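PDB 3C5M: oligogalacturonate lyase from Vibrio parahaemolyticus RIMD 2210633, which probably cleaves oligogalacturonides, the short fragments of pectin, by beta-elimination, and carries a bound manganese ion. Local coordinates for residues A[264-269]-A[295-300]; A[218-223]-A[250-255]; A[364-369]-A[375-380]. One frame throughout, in Å; residues are numbered along the deposited sequence.

All three contacts are buried in a seven-bladed beta-propeller, though Lys268 of contact 1 and Ile379 of contact 3 are partly exposed. Contacts 1 and 2 join successive blades through side chains alone, each setting the third strand of one blade against the second strand of the next. They share the blade of strands 252-258 and 264-269, whose backbones pair, Tyr267 N lying 2.7 Å from Tyr254 O. Contact 3 lies within a single blade, a hairpin held by main-chain hydrogen bonds, and is on the opposite side of the chain's centre from contact 2. Selenomethionine side chains carry contacts 1 and 2, whereas aromatic rings and branched aliphatics line contact 3, which touches contact 1 at Val365 and Val298.

Contact 1 (A[264-269]-A[295-300]); sequences RVIYKA and SLMVGD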
loop_
_atom_site.group_PDB
_atom_site.type_symbol
_atom_site.label_atom_id
_atom_site.label_comp_id
_atom_site.label_asym_id
_atom_site.label_seq_id
_atom_site.Cartn_x
_atom_site.Cartn_y
_atom_site.Cartn_z
ATOM N N ARG A 264 -9.710 -18.774 5.156
ATOM C CA ARG A 264 -9.149 -17.513 5.605
ATOM C C ARG A 264 -10.286 -16.573 5.983
ATOM O O ARG A 264 -11.267 -16.460 5.255
ATOM C CB ARG A 264 -8.309 -16.916 4.477
ATOM C CG ARG A 264 -7.231 -17.866 3.975
ATOM C CD ARG A 264 -7.126 -17.845 2.458
ATOM N NE ARG A 264 -6.708 -16.542 1.937
ATOM C CZ ARG A 264 -5.531 -15.972 2.187
ATOM N NH1 ARG A 264 -5.245 -14.785 1.667
ATOM N NH2 ARG A 264 -4.642 -16.587 2.956
ATOM N N VAL A 265 -10.162 -15.908 7.126
ATOM C CA VAL A 265 -11.206 -14.990 7.561
ATOM C C VAL A 265 -10.676 -13.611 7.934
ATOM O O VAL A 265 -9.643 -13.487 8.589
ATOM C CB VAL A 265 -11.988 -15.564 8.759
ATOM C CG1 VAL A 265 -12.807 -16.749 8.313
ATOM C CG2 VAL A 265 -11.035 -15.985 9.854
ATOM N N ILE A 266 -11.395 -12.579 7.503
ATOM C CA ILE A 266 -11.017 -11.203 7.781
ATOM C C ILE A 266 -11.375 -10.860 9.221
ATOM O O ILE A 266 -12.396 -11.304 9.738
ATOM C CB ILE A 266 -11.750 -10.233 6.851
ATOM C CG1 ILE A 266 -11.512 -10.630 5.394
ATOM C CG2 ILE A 266 -11.272 -8.816 7.105
ATOM C CD1 ILE A 266 -12.261 -9.780 4.382
ATOM N N TYR A 267 -10.535 -10.057 9.860
ATOM C CA TYR A 267 -10.752 -9.675 11.243
ATOM C C TYR A 267 -10.580 -8.185 11.443
ATOM O O TYR A 267 -9.781 -7.560 10.760
ATOM C CB TYR A 267 -9.756 -10.413 12.141
ATOM C CG TYR A 267 -10.236 -11.737 12.679
ATOM C CD1 TYR A 267 -10.999 -11.801 13.844
ATOM C CD2 TYR A 267 -9.932 -12.928 12.027
ATOM C CE1 TYR A 267 -11.443 -13.020 14.348
ATOM C CE2 TYR A 267 -10.374 -14.150 12.523
ATOM C CZ TYR A 267 -11.126 -14.188 13.682
ATOM O OH TYR A 267 -11.555 -15.397 14.179
ATOM N N LYS A 268 -11.339 -7.622 12.378
ATOM C CA LYS A 268 -11.240 -6.201 12.711
ATOM C C LYS A 268 -10.851 -6.104 14.181
ATOM O O LYS A 268 -11.504 -6.691 15.037
ATOM C CB LYS A 268 -12.579 -5.482 12.501
ATOM C CG LYS A 268 -12.853 -4.998 11.079
ATOM C CD LYS A 268 -14.168 -4.201 10.999
ATOM C CE LYS A 268 -14.440 -3.691 9.578
ATOM N NZ LYS A 268 -15.800 -3.101 9.427
ATOM N N ALA A 269 -9.785 -5.365 14.467
ATOM C CA ALA A 269 -9.320 -5.189 15.838
ATOM C C ALA A 269 -9.526 -3.744 16.293
ATOM O O ALA A 269 -9.146 -2.813 15.595
ATOM C CB ALA A 269 -7.853 -5.552 15.934
ATOM N N SER A 295 -16.954 -0.413 5.208
ATOM C CA SER A 295 -18.197 -1.056 4.801
ATOM C C SER A 295 -18.006 -1.844 3.500
ATOM O O SER A 295 -18.757 -2.768 3.200
ATOM C CB SER A 295 -19.288 -0.003 4.615
ATOM O OG SER A 295 -18.859 1.036 3.760
ATOM N N LEU A 296 -16.997 -1.457 2.729
ATOM C CA LEU A 296 -16.676 -2.117 1.475
ATOM C C LEU A 296 -15.225 -2.549 1.485
ATOM O O LEU A 296 -14.392 -1.922 2.132
ATOM C CB LEU A 296 -16.883 -1.166 0.310
ATOM C CG LEU A 296 -18.333 -0.870 -0.015
ATOM C CD1 LEU A 296 -18.383 0.248 -1.036
ATOM C CD2 LEU A 296 -19.017 -2.122 -0.544
HETATM N N MSE A 297 -14.918 -3.620 0.767
HETATM C CA MSE A 297 -13.544 -4.083 0.688
HETATM C C MSE A 297 -13.271 -4.632 -0.694
HETATM O O MSE A 297 -14.174 -5.129 -1.363
HETATM C CB MSE A 297 -13.256 -5.152 1.745
HETATM C CG MSE A 297 -13.131 -4.595 3.160
HETATM SE SE MSE A 297 -12.294 -5.811 4.462
HETATM C CE MSE A 297 -12.278 -4.677 6.011
ATOM N N VAL A 298 -12.024 -4.533 -1.128
ATOM C CA VAL A 298 -11.672 -5.041 -2.433
ATOM C C VAL A 298 -10.516 -6.010 -2.310
ATOM O O VAL A 298 -9.644 -5.834 -1.466
ATOM C CB VAL A 298 -11.318 -3.899 -3.390
ATOM C CG1 VAL A 298 -10.067 -3.209 -2.938
ATOM C CG2 VAL A 298 -11.177 -4.439 -4.791
ATOM N N GLY A 299 -10.523 -7.037 -3.156
ATOM C CA GLY A 299 -9.473 -8.039 -3.114
ATOM C C GLY A 299 -8.853 -8.468 -4.436
ATOM O O GLY A 299 -9.439 -8.355 -5.507
ATOM N N ASP A 300 -7.648 -9.009 -4.329
ATOM C CA ASP A 300 -6.866 -9.462 -5.470
ATOM C C ASP A 300 -6.915 -10.950 -5.745
ATOM O O ASP A 300 -6.184 -11.707 -5.112
ATOM C CB ASP A 300 -5.407 -9.105 -5.245
ATOM C CG ASP A 300 -4.971 -7.984 -6.089
ATOM O OD1 ASP A 300 -5.550 -7.853 -7.184
ATOM O OD2 ASP A 300 -4.049 -7.259 -5.670
#
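Adjacent blades of the seven-bladed beta-propeller meet where Met297, on strand 296-301, reaches Ile266 and Lys268, on strand 264-269. The first of these strands is second in its four-stranded antiparallel sheet, the other third in the preceding one, so the contact bridges the interface between two sheets. The backbones stay far apart, with the CA atoms of Ile266 and Met297 at 10.4 Å, and no hydrogen bond crosses; side chains span the whole distance and bury 141 Å² between them.

Met297, a selenomethionine in this crystal, makes the long reach. Its CG lies beside the backbone N (chi1 -74°) and the chain runs extended from there, carrying the selenium clear of its own strand. The selenium meets both branches of Ile266: SE is 4.0 Å from Ile266 CD1 and 4.1 Å from Ile266 CG2. The two side chains lie alongside each other, pointing opposite ways instead of meeting end on, and Ile266 and Met297 touch through apolar atoms alone.

Both Ile266 and Met297 also touch Leu288, on the innermost strand of the blade that carries Met297, while the Ile266 side chain reaches Val279 and Met280 of its own blade. Strand 285-290 also carries the manganese ligand His287, whose side chain is about 11 Å from that of Met297. The contact is thus packing between blades, outside the first shell of the metal.

Lys268 adds aliphatic cover with an extended chain. Its amine is directed to the turn before strand 296-301, where NZ makes a weak hydrogen bond with Gly294 O, and its last carbon, Lys268 CE, passes 4.3 Å from the methyl CE of Met297.

Contact 2 (A[218-223]-A[250-255]); sequences MWLVNE and SAMAYV
A selenium atom sits over the face of a tyrosine ring: Met218 SE, of a selenomethionine, lies 4.1 Å from the centroid of the Tyr254 ring and 27° off the ring normal. This Met-aromatic contact joins two successive blades of the beta-propeller, Met218 standing just before strand 219-222, the third strand of one blade, and Tyr254 on strand 252-258, the second strand of the next.

The selenium is displaced toward the root of the ring. Its nearest ring atom is Tyr254 CG, 3.7 Å from Met218 SE; the beta carbon Tyr254 CB, just outside the ring, is 3.9 Å from Met218 SE. The Met218 chain folds at both of its later torsions, laying the selenium across the ring. The chi1 of Tyr254 (64°) tucks the ring back over its own main chain and turns a ring face to the approaching selenium. The far end of the ring is held from elsewhere: Tyr254 OH is hydrogen-bonded to Lys232 NZ and more weakly to Asn276 ND2.

The backbones do not pair, the CA atoms of Met218 and Tyr254 being 8.9 Å apart, and side chains alone close the seam, burying 167 Å². Met218 also touches Glu243, and Tyr254 touches Cys240, both on the inner strand 238-245.

A second, apolar touch lies beside the first. Met252, also selenomethionine and with its chain bent, packs on Trp245 of its own sheet and passes alongside Leu220, pointing the other way, its terminal methyl CE 3.9 Å from Leu220 CD1.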
loop_
_atom_site.group_PDB
_atom_site.type_symbol
_atom_site.label_atom_id
_atom_site.label_comp_id
_atom_site.label_asym_id
_atom_site.label_seq_id
_atom_site.Cartn_x
_atom_site.Cartn_y
_atom_site.Cartn_z
HETATM N N MSE A 218 1.141 -8.520 14.613
HETATM C CA MSE A 218 0.157 -7.507 14.951
HETATM C C MSE A 218 0.635 -6.693 16.149
HETATM O O MSE A 218 0.273 -6.995 17.283
HETATM C CB MSE A 218 -1.183 -8.169 15.299
HETATM C CG MSE A 218 -1.810 -9.052 14.198
HETATM SE SE MSE A 218 -2.548 -8.060 12.678
HETATM C CE MSE A 218 -0.947 -8.142 11.580
ATOM N N TRP A 219 1.446 -5.671 15.917
ATOM C CA TRP A 219 1.908 -4.857 17.031
ATOM C C TRP A 219 1.394 -3.426 17.013
ATOM O O TRP A 219 1.011 -2.896 15.966
ATOM C CB TRP A 219 3.429 -4.838 17.095
ATOM C CG TRP A 219 4.015 -6.107 17.569
ATOM C CD1 TRP A 219 4.370 -7.181 16.814
ATOM C CD2 TRP A 219 4.324 -6.442 18.920
ATOM N NE1 TRP A 219 4.890 -8.168 17.614
ATOM C CE2 TRP A 219 4.875 -7.739 18.913
ATOM C CE3 TRP A 219 4.195 -5.770 20.140
ATOM C CZ2 TRP A 219 5.294 -8.379 20.077
ATOM C CZ3 TRP A 219 4.611 -6.408 21.300
ATOM C CH2 TRP A 219 5.155 -7.699 21.258
ATOM N N LEU A 220 1.396 -2.810 18.194
ATOM C CA LEU A 220 0.934 -1.430 18.386
ATOM C C LEU A 220 1.805 -0.765 19.455
ATOM O O LEU A 220 2.317 -1.432 20.346
ATOM C CB LEU A 220 -0.537 -1.422 18.831
ATOM C CG LEU A 220 -1.527 -0.620 17.987
ATOM C CD1 LEU A 220 -1.500 -1.141 16.559
ATOM C CD2 LEU A 220 -2.940 -0.728 18.571
ATOM N N VAL A 221 1.988 0.542 19.355
ATOM C CA VAL A 221 2.799 1.267 20.325
ATOM C C VAL A 221 2.438 2.748 20.248
ATOM O O VAL A 221 2.099 3.243 19.176
ATOM C CB VAL A 221 4.303 1.093 20.033
ATOM C CG1 VAL A 221 4.623 1.574 18.628
ATOM C CG2 VAL A 221 5.114 1.869 21.045
ATOM N N ASN A 222 2.501 3.457 21.370
ATOM C CA ASN A 222 2.157 4.871 21.349
ATOM C C ASN A 222 3.252 5.750 20.784
ATOM O O ASN A 222 4.412 5.354 20.736
ATOM C CB ASN A 222 1.776 5.345 22.738
ATOM C CG ASN A 222 0.469 4.769 23.186
ATOM O OD1 ASN A 222 0.439 3.772 23.891
ATOM N ND2 ASN A 222 -0.629 5.378 22.756
ATOM N N GLU A 223 2.882 6.948 20.356
ATOM C CA GLU A 223 3.853 7.836 19.766
ATOM C C GLU A 223 5.002 8.155 20.700
ATOM O O GLU A 223 6.143 8.298 20.257
ATOM C CB GLU A 223 3.190 9.117 19.311
ATOM C CG GLU A 223 4.107 9.976 18.491
ATOM C CD GLU A 223 3.376 11.115 17.838
ATOM O OE1 GLU A 223 4.030 11.975 17.211
ATOM O OE2 GLU A 223 2.134 11.150 17.948
ATOM N N SER A 250 -11.260 3.437 12.388
ATOM C CA SER A 250 -12.174 2.680 13.234
ATOM C C SER A 250 -11.587 1.383 13.762
ATOM O O SER A 250 -11.956 0.933 14.844
ATOM C CB SER A 250 -13.484 2.379 12.485
ATOM O OG SER A 250 -13.349 1.332 11.532
ATOM N N ALA A 251 -10.676 0.776 13.011
ATOM C CA ALA A 251 -10.077 -0.475 13.457
ATOM C C ALA A 251 -8.898 -0.926 12.605
ATOM O O ALA A 251 -8.598 -0.333 11.572
ATOM C CB ALA A 251 -11.142 -1.570 13.485
HETATM N N MSE A 252 -8.231 -1.982 13.059
HETATM C CA MSE A 252 -7.097 -2.562 12.344
HETATM C C MSE A 252 -7.596 -3.845 11.699
HETATM O O MSE A 252 -7.772 -4.845 12.383
HETATM C CB MSE A 252 -5.967 -2.905 13.317
HETATM C CG MSE A 252 -4.772 -3.630 12.696
HETATM SE SE MSE A 252 -3.670 -2.512 11.562
HETATM C CE MSE A 252 -2.385 -1.869 12.875
ATOM N N ALA A 253 -7.832 -3.820 10.390
ATOM C CA ALA A 253 -8.306 -5.010 9.698
ATOM C C ALA A 253 -7.153 -5.898 9.247
ATOM O O ALA A 253 -6.093 -5.407 8.853
ATOM C CB ALA A 253 -9.162 -4.622 8.493
ATOM N N TYR A 254 -7.359 -7.212 9.321
ATOM C CA TYR A 254 -6.352 -8.164 8.875
ATOM C C TYR A 254 -6.969 -9.511 8.493
ATOM O O TYR A 254 -8.176 -9.710 8.597
ATOM C CB TYR A 254 -5.281 -8.356 9.944
ATOM C CG TYR A 254 -5.794 -8.962 11.218
ATOM C CD1 TYR A 254 -6.402 -8.173 12.197
ATOM C CD2 TYR A 254 -5.722 -10.343 11.427
ATOM C CE1 TYR A 254 -6.929 -8.748 13.351
ATOM C CE2 TYR A 254 -6.246 -10.924 12.569
ATOM C CZ TYR A 254 -6.850 -10.125 13.526
ATOM O OH TYR A 254 -7.402 -10.720 14.636
ATOM N N VAL A 255 -6.126 -10.428 8.037
ATOM C CA VAL A 255 -6.567 -11.751 7.625
ATOM C C VAL A 255 -5.837 -12.830 8.410
ATOM O O VAL A 255 -4.621 -12.778 8.574
ATOM C CB VAL A 255 -6.286 -11.981 6.131
ATOM C CG1 VAL A 255 -6.716 -13.386 5.725
ATOM C CG2 VAL A 255 -7.012 -10.930 5.306
#

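Contact 3 (A[364-369]-A[375-380]); sequences GVLFTS and PAIYIA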
loop_
_atom_site.group_PDB
_atom_site.type_symbol
_atom_site.label_atom_id
_atom_site.label_comp_id
_atom_site.label_asym_id
_atom_site.label_seq_id
_atom_site.Cartn_x
_atom_site.Cartn_y
_atom_site.Cartn_z
ATOM N N GLY A 364 -15.635 3.527 -8.209
ATOM C CA GLY A 364 -14.713 2.727 -8.984
ATOM C C GLY A 364 -13.571 2.138 -8.183
ATOM O O GLY A 364 -13.391 2.464 -7.010
ATOM N N VAL A 365 -12.815 1.252 -8.825
ATOM C CA VAL A 365 -11.675 0.608 -8.214
ATOM C C VAL A 365 -10.509 0.778 -9.168
ATOM O O VAL A 365 -10.596 0.410 -10.344
ATOM C CB VAL A 365 -11.902 -0.888 -7.992
ATOM C CG1 VAL A 365 -10.593 -1.554 -7.589
ATOM C CG2 VAL A 365 -12.937 -1.099 -6.909
ATOM N N LEU A 366 -9.426 1.351 -8.645
ATOM C CA LEU A 366 -8.201 1.609 -9.396
ATOM C C LEU A 366 -7.304 0.433 -9.154
ATOM O O LEU A 366 -7.252 -0.075 -8.040
ATOM C CB LEU A 366 -7.523 2.861 -8.861
ATOM C CG LEU A 366 -6.188 3.278 -9.445
ATOM C CD1 LEU A 366 -6.419 3.964 -10.797
ATOM C CD2 LEU A 366 -5.498 4.249 -8.482
ATOM N N PHE A 367 -6.598 0.000 -10.196
ATOM C CA PHE A 367 -5.690 -1.139 -10.077
ATOM C C PHE A 367 -4.760 -1.233 -11.271
ATOM O O PHE A 367 -5.005 -0.604 -12.299
ATOM C CB PHE A 367 -6.488 -2.437 -9.925
ATOM C CG PHE A 367 -7.288 -2.813 -11.141
ATOM C CD1 PHE A 367 -6.727 -3.593 -12.140
ATOM C CD2 PHE A 367 -8.602 -2.409 -11.279
ATOM C CE1 PHE A 367 -7.468 -3.967 -13.258
ATOM C CE2 PHE A 367 -9.347 -2.781 -12.398
ATOM C CZ PHE A 367 -8.777 -3.561 -13.386
ATOM N N THR A 368 -3.687 -2.008 -11.130
ATOM C CA THR A 368 -2.715 -2.182 -12.209
ATOM C C THR A 368 -2.878 -3.543 -12.857
ATOM O O THR A 368 -3.337 -4.481 -12.216
ATOM C CB THR A 368 -1.248 -2.136 -11.704
ATOM O OG1 THR A 368 -1.011 -0.927 -10.975
ATOM C CG2 THR A 368 -0.283 -2.189 -12.886
ATOM N N SER A 369 -2.520 -3.649 -14.132
ATOM C CA SER A 369 -2.556 -4.939 -14.814
ATOM C C SER A 369 -1.723 -4.920 -16.080
ATOM O O SER A 369 -1.558 -3.875 -16.701
ATOM C CB SER A 369 -3.973 -5.364 -15.174
ATOM O OG SER A 369 -3.917 -6.687 -15.692
ATOM N N PRO A 375 2.363 -3.476 -18.067
ATOM C CA PRO A 375 1.629 -2.943 -16.927
ATOM C C PRO A 375 1.027 -1.573 -17.231
ATOM O O PRO A 375 1.704 -0.661 -17.739
ATOM C CB PRO A 375 2.679 -2.922 -15.826
ATOM C CG PRO A 375 3.952 -2.774 -16.569
ATOM C CD PRO A 375 3.775 -3.703 -17.716
ATOM N N ALA A 376 -0.262 -1.457 -16.927
ATOM C CA ALA A 376 -1.033 -0.241 -17.149
ATOM C C ALA A 376 -2.056 -0.051 -16.022
ATOM O O ALA A 376 -2.322 -0.970 -15.236
ATOM C CB ALA A 376 -1.737 -0.313 -18.491
ATOM N N ILE A 377 -2.645 1.138 -15.969
ATOM C CA ILE A 377 -3.598 1.485 -14.922
ATOM C C ILE A 377 -5.043 1.504 -15.402
ATOM O O ILE A 377 -5.360 2.125 -16.418
ATOM C CB ILE A 377 -3.245 2.872 -14.326
ATOM C CG1 ILE A 377 -1.780 2.889 -13.898
ATOM C CG2 ILE A 377 -4.092 3.164 -13.110
ATOM C CD1 ILE A 377 -1.316 4.237 -13.436
ATOM N N TYR A 378 -5.919 0.831 -14.659
ATOM C CA TYR A 378 -7.342 0.766 -15.002
ATOM C C TYR A 378 -8.190 1.201 -13.827
ATOM O O TYR A 378 -7.731 1.216 -12.693
ATOM C CB TYR A 378 -7.753 -0.668 -15.359
ATOM C CG TYR A 378 -6.977 -1.300 -16.493
ATOM C CD1 TYR A 378 -5.711 -1.836 -16.286
ATOM C CD2 TYR A 378 -7.501 -1.331 -17.783
ATOM C CE1 TYR A 378 -4.979 -2.383 -17.334
ATOM C CE2 TYR A 378 -6.777 -1.879 -18.842
ATOM C CZ TYR A 378 -5.513 -2.400 -18.610
ATOM O OH TYR A 378 -4.775 -2.918 -19.657
ATOM N N ILE A 379 -9.430 1.562 -14.108
ATOM C CA ILE A 379 -10.370 1.927 -13.066
ATOM C C ILE A 379 -11.650 1.194 -13.431
ATOM O O ILE A 379 -12.268 1.478 -14.456
ATOM C CB ILE A 379 -10.659 3.443 -13.023
ATOM C CG1 ILE A 379 -9.506 4.181 -12.354
ATOM C CG2 ILE A 379 -11.939 3.705 -12.249
ATOM C CD1 ILE A 379 -9.590 5.660 -12.472
ATOM N N ALA A 380 -12.040 0.237 -12.600
ATOM C CA ALA A 380 -13.249 -0.524 -12.855
ATOM C C ALA A 380 -14.429 0.127 -12.143
ATOM O O ALA A 380 -14.353 0.432 -10.955
ATOM C CB ALA A 380 -13.075 -1.958 -12.370
#
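Phe367 and Tyr378 are direct cross-strand neighbours, a hydrogen-bonded pair of an antiparallel hairpin, their rings nearly parallel (18° between planes) but slid so far apart, with centroids 5.7 Å distant, that little of one ring lies above the other. What lies over the Phe367 face is instead Tyr378 CB, in a CH-pi contact 4.0 Å from the centroid of the Phe367 ring. A chi1 of 66° swings the Phe367 ring toward the partner strand. There Ala380 CB meets the ring edge, 3.8 Å from Phe367 CE2. Tyr378 extends the other way, past Ser369, whose backbone O lies in the plane of the tyrosine ring at its edge; Tyr378 OH is hydrogen-bonded to Glu372 OE2.

On the reverse face of the sheet Leu366 crosses Ile377 and Ile379 at a slant, its CD1 branch touching Ile377 CG2 and Ile379 CG1. The side chain of Thr368, on this face too, is about 9 Å from the manganese ion. Six main-chain hydrogen bonds, two in each of three pairs, hold the strands; in the central pair Tyr378 N donates to Phe367 O at 2.9 Å.

Strand 376-381 also pairs with strand 22-25, so this blade joins both chain ends, the closure known as velcro in beta-propellers. Val365 and Ala380 touch Leu335 of strand 334-337, and on the other face Leu366 touches Leu50 and Ile377 touches Phe52, both of strand 49-54.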